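Local coordinates for putative polyketide cyclase SMa1630 (Sinorhizobium meliloti 1021, PDB 4U13), which probably acts as a polyketide cyclase or a related enzyme, as a SnoaL-like member of the NTF2 clan, at residues S18-D23 against A54-A59; A33-E38 against L49-A54; M12-D17 against A63-S68. One frame throughout, in Å; residues are numbered along the deposited sequence.

Contact 1: S18-D23 against A54-A59; sequences SCNDTD and AAKKAA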
ATOM      1  N   SER A  18      -2.199  -1.693   6.160  1.00 49.20           N
ATOM      2  CA  SER A  18      -2.927  -1.157   5.017  1.00 50.50           C
ATOM      3  C   SER A  18      -3.982  -2.119   4.374  1.00 51.12           C
ATOM      4  O   SER A  18      -4.979  -1.687   3.822  1.00 49.91           O
ATOM      5  CB  SER A  18      -1.882  -0.686   4.064  1.00 51.66           C
ATOM      6  OG  SER A  18      -2.458  -0.430   2.819  1.00 55.52           O
ATOM      7  N   CYS A  19      -3.695  -3.420   4.338  1.00 52.84           N
ATOM      8  CA  CYS A  19      -4.603  -4.401   3.718  1.00 51.00           C
ATOM      9  C   CYS A  19      -5.512  -5.058   4.709  1.00 54.22           C
ATOM     10  O   CYS A  19      -6.250  -5.982   4.350  1.00 56.12           O
ATOM     11  CB  CYS A  19      -3.779  -5.460   2.984  1.00 53.24           C
ATOM     12  SG  CYS A  19      -2.861  -4.766   1.505  1.00 57.80           S
ATOM     13  N   ASN A  20      -5.518  -4.559   5.944  1.00 54.22           N
ATOM     14  CA  ASN A  20      -6.270  -5.156   7.031  1.00 56.80           C
ATOM     15  C   ASN A  20      -5.956  -6.640   7.137  1.00 55.67           C
ATOM     16  O   ASN A  20      -6.836  -7.416   7.230  1.00 49.86           O
ATOM     17  CB  ASN A  20      -7.791  -4.976   6.863  1.00 59.38           C
ATOM     18  CG  ASN A  20      -8.239  -3.516   6.901  1.00 64.22           C
ATOM     19  OD1 ASN A  20      -7.694  -2.715   7.636  1.00 62.84           O
ATOM     20  ND2 ASN A  20      -9.210  -3.166   6.094  1.00 68.86           N
ATOM     21  N   ASP A  21      -4.689  -7.018   7.123  1.00 57.06           N
ATOM     22  CA  ASP A  21      -4.339  -8.434   7.099  1.00 58.78           C
ATOM     23  C   ASP A  21      -3.868  -8.907   8.477  1.00 54.40           C
ATOM     24  O   ASP A  21      -2.694  -8.927   8.776  1.00 55.11           O
ATOM     25  CB  ASP A  21      -3.285  -8.667   6.019  1.00 57.04           C
ATOM     26  CG  ASP A  21      -2.917 -10.138   5.863  1.00 65.65           C
ATOM     27  OD1 ASP A  21      -3.326 -10.979   6.735  1.00 64.18           O
ATOM     28  OD2 ASP A  21      -2.175 -10.431   4.874  1.00 65.44           O
ATOM     29  N   THR A  22      -4.810  -9.299   9.299  1.00 52.86           N
ATOM     30  CA  THR A  22      -4.523  -9.873  10.622  1.00 53.70           C
ATOM     31  C   THR A  22      -3.448 -10.970  10.759  1.00 54.27           C
ATOM     32  O   THR A  22      -2.637 -10.918  11.668  1.00 53.52           O
ATOM     33  CB  THR A  22      -5.826 -10.412  11.200  1.00 53.67           C
ATOM     34  OG1 THR A  22      -6.775  -9.344  11.176  1.00 55.03           O
ATOM     35  CG2 THR A  22      -5.655 -10.861  12.633  1.00 52.85           C
ATOM     36  N   ASP A  23      -3.424 -11.955   9.879  1.00 59.44           N
ATOM     37  CA  ASP A  23      -2.367 -12.974   9.946  1.00 62.76           C
ATOM     38  C   ASP A  23      -1.009 -12.412   9.770  1.00 62.65           C
ATOM     39  O   ASP A  23      -0.097 -12.729  10.532  1.00 61.29           O
ATOM     40  CB  ASP A  23      -2.551 -14.027   8.870  1.00 67.40           C
ATOM     41  CG  ASP A  23      -3.689 -14.917   9.178  1.00 71.37           C
ATOM     42  OD1 ASP A  23      -3.728 -15.449  10.308  1.00 77.37           O
ATOM     43  OD2 ASP A  23      -4.569 -15.062   8.317  1.00 76.27           O
ATOM     44  N   ALA A  54      -9.138  -2.295  17.539  1.00 53.68           N
ATOM     45  CA  ALA A  54      -9.862  -1.128  18.050  1.00 55.13           C
ATOM     46  C   ALA A  54      -9.543   0.176  17.268  1.00 56.79           C
ATOM     47  O   ALA A  54     -10.438   0.975  17.005  1.00 54.23           O
ATOM     48  CB  ALA A  54      -9.599  -0.918  19.539  1.00 53.83           C
ATOM     49  N   ALA A  55      -8.286   0.374  16.897  1.00 53.06           N
ATOM     50  CA  ALA A  55      -7.915   1.561  16.209  1.00 51.36           C
ATOM     51  C   ALA A  55      -8.522   1.596  14.820  1.00 53.00           C
ATOM     52  O   ALA A  55      -8.903   2.656  14.326  1.00 57.08           O
ATOM     53  CB  ALA A  55      -6.395   1.680  16.147  1.00 52.71           C
ATOM     54  N   LYS A  56      -8.619   0.452  14.176  1.00 55.09           N
ATOM     55  CA  LYS A  56      -9.251   0.365  12.865  1.00 55.54           C
ATOM     56  C   LYS A  56     -10.721   0.678  12.948  1.00 57.55           C
ATOM     57  O   LYS A  56     -11.232   1.420  12.110  1.00 56.64           O
ATOM     58  CB  LYS A  56      -9.091  -1.043  12.323  1.00 61.33           C
ATOM     59  CG  LYS A  56      -7.669  -1.384  11.943  1.00 63.08           C
ATOM     60  CD  LYS A  56      -7.460  -1.135  10.481  1.00 66.40           C
ATOM     61  CE  LYS A  56      -6.030  -1.445  10.049  1.00 64.12           C
ATOM     62  NZ  LYS A  56      -5.769  -0.549   8.897  1.00 62.50           N
ATOM     63  N   LYS A  57     -11.411   0.116  13.936  1.00 57.49           N
ATOM     64  CA  LYS A  57     -12.854   0.422  14.145  1.00 63.74           C
ATOM     65  C   LYS A  57     -13.071   1.883  14.493  1.00 63.28           C
ATOM     66  O   LYS A  57     -14.015   2.489  14.009  1.00 61.13           O
ATOM     67  CB  LYS A  57     -13.509  -0.380  15.295  1.00 68.35           C
ATOM     68  CG  LYS A  57     -13.042  -1.822  15.462  1.00 79.16           C
ATOM     69  CD  LYS A  57     -13.696  -2.801  14.502  1.00 87.32           C
ATOM     70  CE  LYS A  57     -13.923  -4.148  15.203  1.00 94.00           C
ATOM     71  NZ  LYS A  57     -14.155  -5.290  14.269  1.00 94.33           N
ATOM     72  N   ALA A  58     -12.236   2.407  15.401  1.00 62.81           N
ATOM     73  CA  ALA A  58     -12.324   3.784  15.862  1.00 63.67           C
ATOM     74  C   ALA A  58     -12.174   4.753  14.699  1.00 66.98           C
ATOM     75  O   ALA A  58     -12.992   5.665  14.586  1.00 69.31           O
ATOM     76  CB  ALA A  58     -11.260   4.088  16.901  1.00 60.52           C
ATOM     77  N   ALA A  59     -11.177   4.565  13.827  1.00 60.39           N
ATOM     78  CA  ALA A  59     -10.932   5.615  12.840  1.00 61.67           C
ATOM     79  C   ALA A  59     -10.873   5.235  11.350  1.00 67.40           C
ATOM     80  O   ALA A  59     -10.825   6.155  10.498  1.00 66.33           O
ATOM     81  CB  ALA A  59      -9.707   6.398  13.230  1.00 60.16           C
TER
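The last three atoms of Lys-56, CD, CE and NZ, lie against Asn-20 OD1, and this lysine end over one amide oxygen is the touching surface of the contact. Just after helix 8-19, Asn-20 leaves helical geometry with positive phi (52°) in a Schellman motif, marked by two bonds back into the last turn. The motif turns the chain toward helix 22-26 within the SnoaL-like, NTF2-clan fold, while Lys-56 comes from helix 44-59, so the lysine reaches from that helix to the turn between helices 8-19 and 22-26. The nearest pair of CA atoms, Asn-20 and Lys-56, is 8.6 Å apart, which leaves side chains alone to make the contact. The lysine chain bends at chi2 (-95°) and then runs nearly extended, bringing NZ to the amide. The resulting NZ to OD1 hydrogen bond is weak; OD1 lies alongside the chain end, as near to CE as to NZ. The stronger partner of the ammonium group is Asp-17, through its backbone O and a salt bridge to its carboxylate, and Tyr-61 gives a cation-pi contact. Beside the turn, Asp-21 is the N-cap of helix 22-26, its OD1 accepting from Ala-24 N, and Cys-19 SG forms a disulfide with Cys-19 of the second subunit. Across the contact itself, Asn-20 OD1 stands 3.2 Å from Lys-56 NZ and 3.3 Å from Lys-56 CD.

Contact 2: A33-E38 against L49-A54; sequences AVVEDE and LRWWVA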
ATOM      1  N   ALA A  33       6.723  -8.671  22.290  1.00 77.34           N
ATOM      2  CA  ALA A  33       6.857  -7.313  21.737  1.00 74.49           C
ATOM      3  C   ALA A  33       5.995  -6.296  22.472  1.00 75.81           C
ATOM      4  O   ALA A  33       5.012  -6.647  23.113  1.00 76.54           O
ATOM      5  CB  ALA A  33       6.480  -7.301  20.276  1.00 72.42           C
ATOM      6  N   VAL A  34       6.376  -5.026  22.356  1.00 72.65           N
ATOM      7  CA  VAL A  34       5.626  -3.920  22.927  1.00 66.29           C
ATOM      8  C   VAL A  34       5.319  -2.854  21.880  1.00 60.62           C
ATOM      9  O   VAL A  34       6.165  -2.501  21.080  1.00 57.25           O
ATOM     10  CB  VAL A  34       6.430  -3.177  24.004  1.00 72.82           C
ATOM     11  CG1 VAL A  34       5.616  -2.006  24.573  1.00 73.83           C
ATOM     12  CG2 VAL A  34       6.820  -4.122  25.106  1.00 74.66           C
ATOM     13  N   VAL A  35       4.102  -2.335  21.957  1.00 57.53           N
ATOM     14  CA  VAL A  35       3.657  -1.174  21.248  1.00 56.67           C
ATOM     15  C   VAL A  35       3.226  -0.142  22.286  1.00 60.20           C
ATOM     16  O   VAL A  35       2.390  -0.463  23.175  1.00 57.64           O
ATOM     17  CB  VAL A  35       2.439  -1.496  20.387  1.00 57.63           C
ATOM     18  CG1 VAL A  35       1.798  -0.221  19.857  1.00 57.73           C
ATOM     19  CG2 VAL A  35       2.837  -2.424  19.255  1.00 56.40           C
ATOM     20  N   GLU A  36       3.806   1.071  22.173  1.00 59.61           N
ATOM     21  CA  GLU A  36       3.346   2.254  22.881  1.00 60.85           C
ATOM     22  C   GLU A  36       2.681   3.243  21.932  1.00 60.39           C
ATOM     23  O   GLU A  36       3.293   3.686  20.986  1.00 57.92           O
ATOM     24  CB  GLU A  36       4.520   2.902  23.582  1.00 64.46           C
ATOM     25  CG  GLU A  36       5.370   1.892  24.331  1.00 68.49           C
ATOM     26  N   ASP A  37       1.426   3.597  22.201  1.00 65.47           N
ATOM     27  CA  ASP A  37       0.642   4.499  21.332  1.00 68.61           C
ATOM     28  C   ASP A  37      -0.446   5.174  22.143  1.00 73.56           C
ATOM     29  O   ASP A  37      -1.022   4.547  23.026  1.00 79.14           O
ATOM     30  CB  ASP A  37      -0.047   3.672  20.212  1.00 66.62           C
ATOM     31  CG  ASP A  37      -0.923   4.540  19.211  1.00 66.09           C
ATOM     32  OD1 ASP A  37      -0.437   5.541  18.580  1.00 65.24           O
ATOM     33  OD2 ASP A  37      -2.130   4.195  19.036  1.00 62.72           O
ATOM     34  N   GLU A  38      -0.762   6.424  21.800  1.00 76.63           N
ATOM     35  CA  GLU A  38      -1.941   7.163  22.318  1.00 77.34           C
ATOM     36  C   GLU A  38      -2.043   7.115  23.853  1.00 74.98           C
ATOM     37  O   GLU A  38      -3.106   6.819  24.379  1.00 76.20           O
ATOM     38  CB  GLU A  38      -3.247   6.660  21.633  1.00 79.97           C
ATOM     39  CG  GLU A  38      -3.353   6.995  20.130  1.00 80.27           C
ATOM     40  CD  GLU A  38      -4.477   6.259  19.355  1.00 82.22           C
ATOM     41  OE1 GLU A  38      -5.199   5.393  19.915  1.00 89.21           O
ATOM     42  OE2 GLU A  38      -4.645   6.561  18.151  1.00 74.16           O
ATOM     43  N   LEU A  49      -2.769  -7.124  18.928  1.00 62.36           N
ATOM     44  CA  LEU A  49      -3.882  -7.340  18.013  1.00 60.98           C
ATOM     45  C   LEU A  49      -5.128  -6.603  18.464  1.00 58.86           C
ATOM     46  O   LEU A  49      -5.915  -6.108  17.638  1.00 56.47           O
ATOM     47  CB  LEU A  49      -4.192  -8.824  17.850  1.00 67.15           C
ATOM     48  CG  LEU A  49      -3.411  -9.613  16.808  1.00 69.79           C
ATOM     49  CD1 LEU A  49      -3.740 -11.083  16.946  1.00 71.87           C
ATOM     50  CD2 LEU A  49      -3.754  -9.151  15.396  1.00 72.37           C
ATOM     51  N   ARG A  50      -5.355  -6.577  19.774  1.00 63.19           N
ATOM     52  CA  ARG A  50      -6.552  -5.904  20.313  1.00 65.08           C
ATOM     53  C   ARG A  50      -6.464  -4.448  19.990  1.00 58.78           C
ATOM     54  O   ARG A  50      -7.423  -3.840  19.548  1.00 59.31           O
ATOM     55  CB  ARG A  50      -6.703  -6.104  21.830  1.00 74.71           C
ATOM     56  CG  ARG A  50      -7.154  -7.531  22.195  1.00 82.03           C
ATOM     57  CD  ARG A  50      -7.695  -7.692  23.617  1.00 86.16           C
ATOM     58  NE  ARG A  50      -6.869  -7.075  24.644  1.00 97.31           N
ATOM     59  CZ  ARG A  50      -7.245  -6.887  25.904  1.00107.73           C
ATOM     60  NH1 ARG A  50      -6.397  -6.291  26.750  1.00111.84           N
ATOM     61  NH2 ARG A  50      -8.454  -7.281  26.323  1.00103.81           N
ATOM     62  N   TRP A  51      -5.270  -3.922  20.175  1.00 55.54           N
ATOM     63  CA  TRP A  51      -5.023  -2.552  19.970  1.00 55.73           C
ATOM     64  C   TRP A  51      -5.251  -2.161  18.503  1.00 58.30           C
ATOM     65  O   TRP A  51      -5.877  -1.104  18.238  1.00 58.23           O
ATOM     66  CB  TRP A  51      -3.602  -2.261  20.363  1.00 59.60           C
ATOM     67  CG  TRP A  51      -3.060  -0.983  19.749  1.00 58.77           C
ATOM     68  CD1 TRP A  51      -3.332   0.297  20.140  1.00 59.78           C
ATOM     69  CD2 TRP A  51      -2.152  -0.894  18.665  1.00 57.74           C
ATOM     70  NE1 TRP A  51      -2.643   1.195  19.341  1.00 61.22           N
ATOM     71  CE2 TRP A  51      -1.908   0.490  18.428  1.00 58.51           C
ATOM     72  CE3 TRP A  51      -1.525  -1.840  17.849  1.00 58.53           C
ATOM     73  CZ2 TRP A  51      -1.031   0.940  17.430  1.00 57.83           C
ATOM     74  CZ3 TRP A  51      -0.678  -1.387  16.814  1.00 56.96           C
ATOM     75  CH2 TRP A  51      -0.438  -0.016  16.624  1.00 57.22           C
ATOM     76  N   TRP A  52      -4.728  -2.991  17.585  1.00 53.71           N
ATOM     77  CA  TRP A  52      -4.812  -2.746  16.152  1.00 54.97           C
ATOM     78  C   TRP A  52      -6.266  -2.812  15.652  1.00 54.87           C
ATOM     79  O   TRP A  52      -6.733  -1.954  14.871  1.00 53.97           O
ATOM     80  CB  TRP A  52      -3.903  -3.745  15.430  1.00 57.04           C
ATOM     81  CG  TRP A  52      -3.876  -3.617  13.951  1.00 58.27           C
ATOM     82  CD1 TRP A  52      -3.238  -2.673  13.221  1.00 58.60           C
ATOM     83  CD2 TRP A  52      -4.457  -4.517  13.014  1.00 60.87           C
ATOM     84  NE1 TRP A  52      -3.418  -2.900  11.891  1.00 55.77           N
ATOM     85  CE2 TRP A  52      -4.161  -4.025  11.728  1.00 58.57           C
ATOM     86  CE3 TRP A  52      -5.225  -5.689  13.138  1.00 60.51           C
ATOM     87  CZ2 TRP A  52      -4.604  -4.661  10.562  1.00 61.60           C
ATOM     88  CZ3 TRP A  52      -5.673  -6.312  11.987  1.00 62.92           C
ATOM     89  CH2 TRP A  52      -5.342  -5.802  10.705  1.00 60.17           C
ATOM     90  N   VAL A  53      -7.004  -3.807  16.130  1.00 56.58           N
ATOM     91  CA  VAL A  53      -8.417  -3.922  15.804  1.00 55.30           C
ATOM     92  C   VAL A  53      -9.271  -2.705  16.267  1.00 57.57           C
ATOM     93  O   VAL A  53     -10.018  -2.132  15.458  1.00 55.61           O
ATOM     94  CB  VAL A  53      -8.973  -5.243  16.366  1.00 60.41           C
ATOM     95  CG1 VAL A  53     -10.492  -5.308  16.242  1.00 57.58           C
ATOM     96  CG2 VAL A  53      -8.368  -6.450  15.608  1.00 62.43           C
ATOM     97  N   ALA A  54      -9.138  -2.295  17.539  1.00 53.68           N
ATOM     98  CA  ALA A  54      -9.862  -1.128  18.050  1.00 55.13           C
ATOM     99  C   ALA A  54      -9.543   0.176  17.268  1.00 56.79           C
ATOM    100  O   ALA A  54     -10.438   0.975  17.005  1.00 54.23           O
ATOM    101  CB  ALA A  54      -9.599  -0.918  19.539  1.00 53.83           C
TER
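Trp-51 reaches from helix 44-59 to strand 33-37, where Val-35 and Asp-37 receive its indole. From CB the ring leaves with CG anti to the backbone N (chi1 159°), which projects it across to the strand. At the five-membered ring, NE1 is the polar atom: it donates to Asp-37 OD2 at 3.1 Å, with an N-H...O angle of 157°. The acceptor lies essentially in the indole plane, but the bond meets OD2 on its anti side and 28° out of the carboxylate plane, the carboxylate being turned steeply against the ring. Asp-37 CB, 3.7 Å from Trp-51 NE1, adds van der Waals contact. Further out, the six-membered ring has Val-35 CG1 over one face, a CH-pi contact in which the methyl sits 3.8 Å from that ring's centroid and almost on its normal. Trp-51 CZ2 and CH2 are each 3.9 Å from Val-35 CG1. One bond at the edge and one methyl over a face are likely to limit rotation of the indole. His-42 and Ile-108 also touch Trp-51, placing it between the helix and the sheet's 33-37 region. A helix laid on a sheet strand through one tryptophan fits the alpha+beta, NTF2-like fold of the SnoaL family.

Contact 3: M12-D17 against A63-S68; sequences MYFDAD and AEPLES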
HETATM    1  N   MSE A  12       6.484  -4.972   5.864  1.00 56.28           N
HETATM    2  CA  MSE A  12       5.434  -5.942   6.115  1.00 60.43           C
HETATM    3  C   MSE A  12       4.393  -5.393   7.076  1.00 55.95           C
HETATM    4  O   MSE A  12       3.207  -5.601   6.870  1.00 55.34           O
HETATM    5  CB  MSE A  12       6.111  -7.193   6.663  1.00 68.49           C
HETATM    6  CG  MSE A  12       5.166  -8.402   6.772  1.00 88.41           C
HETATM    7 SE   MSE A  12       6.093 -10.000   7.594  1.00120.06          SE
HETATM    8  CE  MSE A  12       7.602 -10.108   6.280  1.00 98.88           C
ATOM      9  N   TYR A  13       4.834  -4.698   8.126  1.00 47.41           N
ATOM     10  CA  TYR A  13       3.939  -3.995   9.010  1.00 46.28           C
ATOM     11  C   TYR A  13       2.961  -3.096   8.251  1.00 46.00           C
ATOM     12  O   TYR A  13       1.748  -3.256   8.373  1.00 47.27           O
ATOM     13  CB  TYR A  13       4.708  -3.195  10.071  1.00 47.26           C
ATOM     14  CG  TYR A  13       3.755  -2.449  10.944  1.00 45.91           C
ATOM     15  CD1 TYR A  13       3.172  -3.054  12.038  1.00 47.05           C
ATOM     16  CD2 TYR A  13       3.325  -1.197  10.581  1.00 50.03           C
ATOM     17  CE1 TYR A  13       2.224  -2.397  12.788  1.00 47.12           C
ATOM     18  CE2 TYR A  13       2.362  -0.519  11.305  1.00 47.15           C
ATOM     19  CZ  TYR A  13       1.820  -1.128  12.408  1.00 48.77           C
ATOM     20  OH  TYR A  13       0.857  -0.448  13.151  1.00 55.01           O
ATOM     21  N   PHE A  14       3.462  -2.202   7.414  1.00 47.99           N
ATOM     22  CA  PHE A  14       2.596  -1.231   6.743  1.00 45.63           C
ATOM     23  C   PHE A  14       1.730  -1.842   5.676  1.00 47.15           C
ATOM     24  O   PHE A  14       0.620  -1.371   5.455  1.00 46.18           O
ATOM     25  CB  PHE A  14       3.419  -0.105   6.131  1.00 46.06           C
ATOM     26  CG  PHE A  14       3.917   0.865   7.162  1.00 45.46           C
ATOM     27  CD1 PHE A  14       3.040   1.698   7.787  1.00 45.10           C
ATOM     28  CD2 PHE A  14       5.235   0.883   7.550  1.00 46.13           C
ATOM     29  CE1 PHE A  14       3.478   2.588   8.746  1.00 45.44           C
ATOM     30  CE2 PHE A  14       5.684   1.763   8.479  1.00 45.54           C
ATOM     31  CZ  PHE A  14       4.783   2.601   9.118  1.00 45.36           C
ATOM     32  N   ASP A  15       2.196  -2.907   5.033  1.00 49.66           N
ATOM     33  CA  ASP A  15       1.387  -3.614   3.981  1.00 52.36           C
ATOM     34  C   ASP A  15       0.183  -4.305   4.608  1.00 51.01           C
ATOM     35  O   ASP A  15      -0.972  -4.292   4.074  1.00 49.36           O
ATOM     36  CB  ASP A  15       2.202  -4.691   3.265  1.00 60.15           C
ATOM     37  CG  ASP A  15       3.223  -4.114   2.238  1.00 65.13           C
ATOM     38  OD1 ASP A  15       2.939  -3.076   1.604  1.00 68.55           O
ATOM     39  OD2 ASP A  15       4.309  -4.718   2.034  1.00 77.73           O
ATOM     40  N   ALA A  16       0.462  -4.862   5.765  1.00 47.62           N
ATOM     41  CA  ALA A  16      -0.551  -5.572   6.527  1.00 49.48           C
ATOM     42  C   ALA A  16      -1.535  -4.645   7.215  1.00 49.29           C
ATOM     43  O   ALA A  16      -2.729  -4.903   7.196  1.00 49.70           O
ATOM     44  CB  ALA A  16       0.126  -6.451   7.568  1.00 49.99           C
ATOM     45  N   ASP A  17      -1.012  -3.587   7.829  1.00 48.98           N
ATOM     46  CA  ASP A  17      -1.828  -2.532   8.363  1.00 49.65           C
ATOM     47  C   ASP A  17      -2.762  -2.037   7.260  1.00 49.91           C
ATOM     48  O   ASP A  17      -3.955  -1.989   7.374  1.00 48.32           O
ATOM     49  CB  ASP A  17      -0.919  -1.402   8.847  1.00 53.04           C
ATOM     50  CG  ASP A  17      -1.661  -0.310   9.590  1.00 56.18           C
ATOM     51  OD1 ASP A  17      -2.722  -0.597  10.157  1.00 58.20           O
ATOM     52  OD2 ASP A  17      -1.154   0.840   9.663  1.00 56.43           O
ATOM     53  N   ALA A  63      -2.287   4.791   7.300  1.00 58.19           N
ATOM     54  CA  ALA A  63      -0.919   5.230   7.582  1.00 54.77           C
ATOM     55  C   ALA A  63      -0.052   5.089   6.352  1.00 58.27           C
ATOM     56  O   ALA A  63       0.143   4.009   5.856  1.00 59.38           O
ATOM     57  CB  ALA A  63      -0.306   4.423   8.701  1.00 55.55           C
ATOM     58  N   GLU A  64       0.503   6.189   5.858  1.00 57.39           N
ATOM     59  CA  GLU A  64       1.254   6.172   4.623  1.00 57.35           C
ATOM     60  C   GLU A  64       2.707   6.592   4.922  1.00 55.56           C
ATOM     61  O   GLU A  64       2.933   7.748   5.216  1.00 56.63           O
ATOM     62  CB  GLU A  64       0.568   7.119   3.634  1.00 60.00           C
ATOM     63  CG  GLU A  64       1.434   7.547   2.457  1.00 65.10           C
ATOM     64  CD  GLU A  64       0.776   8.602   1.573  1.00 75.82           C
ATOM     65  OE1 GLU A  64      -0.102   9.396   2.045  1.00 86.37           O
ATOM     66  OE2 GLU A  64       1.193   8.666   0.395  1.00 80.87           O
ATOM     67  N   PRO A  65       3.684   5.657   4.873  1.00 52.51           N
ATOM     68  CA  PRO A  65       5.059   6.081   5.115  1.00 51.98           C
ATOM     69  C   PRO A  65       5.525   7.161   4.120  1.00 54.76           C
ATOM     70  O   PRO A  65       5.231   7.066   2.927  1.00 53.31           O
ATOM     71  CB  PRO A  65       5.864   4.813   4.924  1.00 51.97           C
ATOM     72  CG  PRO A  65       4.872   3.699   5.003  1.00 51.26           C
ATOM     73  CD  PRO A  65       3.596   4.234   4.511  1.00 49.81           C
ATOM     74  N   LEU A  66       6.185   8.207   4.636  1.00 54.11           N
ATOM     75  CA  LEU A  66       6.662   9.322   3.829  1.00 57.99           C
ATOM     76  C   LEU A  66       8.187   9.403   3.734  1.00 56.25           C
ATOM     77  O   LEU A  66       8.694   9.907   2.766  1.00 53.53           O
ATOM     78  CB  LEU A  66       6.204  10.647   4.435  1.00 60.67           C
ATOM     79  CG  LEU A  66       4.699  10.886   4.509  1.00 66.30           C
ATOM     80  CD1 LEU A  66       4.434  12.270   5.104  1.00 62.45           C
ATOM     81  CD2 LEU A  66       4.061  10.717   3.130  1.00 67.69           C
ATOM     82  N   GLU A  67       8.886   9.062   4.806  1.00 56.51           N
ATOM     83  CA  GLU A  67      10.325   9.022   4.793  1.00 60.95           C
ATOM     84  C   GLU A  67      10.811   8.186   5.907  1.00 58.58           C
ATOM     85  O   GLU A  67      10.029   7.803   6.782  1.00 59.01           O
ATOM     86  CB  GLU A  67      10.990  10.407   4.838  1.00 67.23           C
ATOM     87  CG  GLU A  67      10.387  11.456   5.703  1.00 71.46           C
ATOM     88  CD  GLU A  67      11.171  12.753   5.550  1.00 78.22           C
ATOM     89  OE1 GLU A  67      12.323  12.785   6.030  1.00 81.94           O
ATOM     90  OE2 GLU A  67      10.660  13.732   4.955  1.00 73.22           O
ATOM     91  N   SER A  68      12.086   7.855   5.848  1.00 56.04           N
ATOM     92  CA  SER A  68      12.655   6.961   6.826  1.00 62.23           C
ATOM     93  C   SER A  68      14.176   7.134   6.986  1.00 62.09           C
ATOM     94  O   SER A  68      14.841   7.607   6.086  1.00 62.63           O
ATOM     95  CB  SER A  68      12.368   5.536   6.401  1.00 65.77           C
ATOM     96  OG  SER A  68      13.064   5.247   5.194  1.00 73.20           O
TER
HETATM   97  O   HOH W   1      -2.290   1.873   6.989  1.00 59.95           O
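Phe-14 and Pro-65 make the main apolar contact between helix 8-19 and strand 62-71, the outermost strand on one side of the sheet within this chain, in an NTF2-like fold; the short segments run roughly antiparallel, at 148°. As CH-pi packing, Pro-65 CG lies 3.7 Å from the centroid of the Phe-14 ring and 12° off its normal, squarely over the face. Tyr-13 CD2 covers the opposite face, so the phenyl group is held between a proline and its own helix neighbour. The ring is put there by chi1 of -75°, which sets CG beside the backbone N and anti to the carbonyl carbon. Purely van der Waals contacts follow along the strand: Phe-14 CE1 is 4.2 Å from Ala-63 CB. With an alanine here in place of Phe-14, Pro-65 CG would probably lose its aromatic face and a gap would open between helix and strand. The polar link is indirect. Asp-17 OD1 is engaged by Trp-52 and Lys-56, with Tyr-61 OH a weak further partner, while its OD2 accepts weakly from a water at 3.1 Å. That same water accepts from Ala-63 N at 2.9 Å, and Ala-63 CB lies 3.8 Å from Asp-17 OD2.

Asp-17 of contact 3 joins all three contacts. Its OD1 is 3.0 Å from Trp-52 NE1, on the helix segment of contact 2, a probable hydrogen bond, and 3.3 Å from Lys-56 NZ of contact 1, a salt bridge. Contacts 1 and 2 share Ala-54 on helix 44-59, and their centres are about 11 Å apart; the start of helix 22-26 packs on contact 2 through Thr-22 OG1, 3.3 Å from Trp-52 CZ3. Contacts 2 and 3, with centres about 15 Å apart, meet again where Trp-51 CH2 lies 3.7 Å from Tyr-13 OH. NTF2-like folds commonly hold a pocket between the curved sheet and the helices, and these contacts probably help to frame one side of it.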